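Local coordinates for amidohydrolase 3 domain-containing protein (Bacillus thuringiensis serovar konkukian, PDB 3GGM) that is of unknown function but probably belongs to a hydrolase acting on carbon-nitrogen bonds other than peptide bonds, this chain being its N-terminal piece, at residues A[20-25]-A[56-61]. Numbering follows the deposited sequence.
Sequences QPEVSA and RKRAIP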
loop_
_atom_site.group_PDB
_atom_site.type_symbol
_atom_site.label_atom_id
_atom_site.label_comp_id
_atom_site.label_asym_id
_atom_site.label_seq_id
_atom_site.Cartn_x
_atom_site.Cartn_y
_atom_site.Cartn_z
ATOM N N GLN A 20 16.114 13.126 -8.696
ATOM C CA GLN A 20 14.806 13.768 -8.750
ATOM C C GLN A 20 13.800 12.875 -8.041
ATOM O O GLN A 20 12.931 12.274 -8.678
ATOM C CB GLN A 20 14.392 13.987 -10.212
ATOM C CG GLN A 20 13.257 14.978 -10.387
ATOM C CD GLN A 20 12.985 15.329 -11.841
ATOM O OE1 GLN A 20 12.287 16.305 -12.133
ATOM N NE2 GLN A 20 13.526 14.535 -12.759
ATOM N N PRO A 21 13.899 12.791 -6.703
ATOM C CA PRO A 21 13.030 11.974 -5.849
ATOM C C PRO A 21 11.575 12.418 -5.728
ATOM O O PRO A 21 10.731 11.665 -5.227
ATOM C CB PRO A 21 13.754 12.003 -4.505
ATOM C CG PRO A 21 14.341 13.384 -4.491
ATOM C CD PRO A 21 14.882 13.535 -5.890
ATOM N N GLU A 22 11.280 13.634 -6.170
ATOM C CA GLU A 22 9.914 14.146 -6.092
ATOM C C GLU A 22 9.595 15.017 -7.300
ATOM O O GLU A 22 10.327 15.957 -7.601
ATOM C CB GLU A 22 9.736 14.969 -4.813
ATOM C CG GLU A 22 10.080 14.224 -3.521
ATOM C CD GLU A 22 8.990 13.246 -3.086
ATOM O OE1 GLU A 22 7.861 13.705 -2.797
ATOM O OE2 GLU A 22 9.259 12.025 -3.024
ATOM N N VAL A 23 8.512 14.688 -8.003
ATOM C CA VAL A 23 8.085 15.465 -9.164
ATOM C C VAL A 23 6.614 15.788 -8.959
ATOM O O VAL A 23 5.978 15.227 -8.054
ATOM C CB VAL A 23 8.249 14.670 -10.480
ATOM C CG1 VAL A 23 9.733 14.373 -10.728
ATOM C CG2 VAL A 23 7.443 13.367 -10.403
ATOM N N SER A 24 6.069 16.692 -9.769
ATOM C CA SER A 24 4.657 17.044 -9.630
ATOM C C SER A 24 3.822 16.501 -10.779
ATOM O O SER A 24 2.602 16.605 -10.767
ATOM C CB SER A 24 4.479 18.563 -9.565
ATOM O OG SER A 24 4.921 19.194 -10.759
ATOM N N ALA A 25 4.480 15.924 -11.776
ATOM C CA ALA A 25 3.754 15.413 -12.926
ATOM C C ALA A 25 4.420 14.190 -13.535
ATOM O O ALA A 25 5.635 14.071 -13.535
ATOM C CB ALA A 25 3.637 16.492 -13.971
ATOM N N ARG A 56 -2.821 18.676 -6.067
ATOM C CA ARG A 56 -1.850 18.498 -4.992
ATOM C C ARG A 56 -1.962 17.237 -4.151
ATOM O O ARG A 56 -1.386 17.156 -3.072
ATOM C CB ARG A 56 -1.803 19.745 -4.096
ATOM C CG ARG A 56 -1.101 20.943 -4.780
ATOM C CD ARG A 56 0.421 20.795 -4.782
ATOM N NE ARG A 56 0.992 21.084 -3.461
ATOM C CZ ARG A 56 2.245 20.819 -3.106
ATOM N NH1 ARG A 56 3.085 20.247 -3.966
ATOM N NH2 ARG A 56 2.669 21.136 -1.887
ATOM N N LYS A 57 -2.707 16.253 -4.642
ATOM C CA LYS A 57 -2.820 14.974 -3.950
ATOM C C LYS A 57 -1.517 14.242 -4.257
ATOM O O LYS A 57 -0.862 14.531 -5.263
ATOM C CB LYS A 57 -3.943 14.112 -4.533
ATOM C CG LYS A 57 -5.350 14.629 -4.375
ATOM C CD LYS A 57 -6.317 13.690 -5.090
ATOM C CE LYS A 57 -7.761 14.112 -4.885
ATOM N NZ LYS A 57 -8.057 15.422 -5.519
ATOM N N ARG A 58 -1.160 13.282 -3.409
ATOM C CA ARG A 58 0.026 12.485 -3.638
ATOM C C ARG A 58 -0.394 11.363 -4.563
ATOM O O ARG A 58 -1.430 10.742 -4.340
ATOM C CB ARG A 58 0.543 11.887 -2.329
ATOM C CG ARG A 58 1.711 10.920 -2.533
ATOM C CD ARG A 58 2.308 10.479 -1.190
ATOM N NE ARG A 58 2.855 11.610 -0.436
ATOM C CZ ARG A 58 3.931 12.306 -0.794
ATOM N NH1 ARG A 58 4.596 12.000 -1.901
ATOM N NH2 ARG A 58 4.348 13.310 -0.039
ATOM N N ALA A 59 0.389 11.103 -5.607
ATOM C CA ALA A 59 0.056 10.023 -6.533
ATOM C C ALA A 59 0.960 8.823 -6.234
ATOM O O ALA A 59 2.177 8.966 -6.116
ATOM C CB ALA A 59 0.241 10.487 -7.970
ATOM N N ILE A 60 0.361 7.644 -6.097
ATOM C CA ILE A 60 1.119 6.433 -5.798
ATOM C C ILE A 60 0.715 5.288 -6.742
ATOM O O ILE A 60 -0.461 5.122 -7.068
ATOM C CB ILE A 60 0.872 6.008 -4.329
ATOM C CG1 ILE A 60 1.085 7.212 -3.406
ATOM C CG2 ILE A 60 1.829 4.904 -3.936
ATOM C CD1 ILE A 60 0.590 7.011 -1.981
ATOM N N PRO A 61 1.690 4.497 -7.212
ATOM C CA PRO A 61 1.310 3.404 -8.112
ATOM C C PRO A 61 0.413 2.408 -7.365
ATOM O O PRO A 61 0.658 2.104 -6.205
ATOM C CB PRO A 61 2.656 2.786 -8.499
ATOM C CG PRO A 61 3.644 3.927 -8.326
ATOM C CD PRO A 61 3.154 4.547 -7.034
#
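Glu22 and Arg58 meet through their charged ends, which approach over strand 12-14, the strand that runs between their own two. The link is ionic and long: Glu22 OE1 stands 3.8 Å from Arg58 NH1, too far for a close, directed bond, so its pull is mainly electrostatic. OE1 lies at the edge of the guanidinium, near its plane, while the carboxylate plane is turned 54° from that group; the two planar ions therefore do not meet as a flat, two-pronged pair. Glutamate and arginine suit these places because each can carry its charge well away from its own backbone. In Arg58, CG is anti to the backbone N (chi1 174°), and the chain stays extended until a bend at chi3 of -62° brings the guanidinium near the carboxylate. Glu22 folds at chi2 instead.

Closer polar bonds hold Glu22 OE2 and Arg58 NE. OE2 is hydrogen-bonded to Thr14 OG1 on the intervening strand, which helps to fix the rotation of the carboxylate and leaves OE1 as the oxygen nearer the arginine. Arg58 NE makes a salt bridge to OD1 of Asp65 of the third subunit, another copy of the protein; its charge is probably balanced mainly there, with Glu22 a weaker, second partner.

Packing between the two segments is slight, burying just 50 Å² in all. Strand 12-14 pairs antiparallel with strand 22-29 and parallel with strand 58-61, and the latter continues the sheet into the second subunit by parallel pairing. This is a surface charge pair across an intervening strand of a mixed sheet, in a piece consistent with the small beta domain that flanks the catalytic barrel in amidohydrolases of this type.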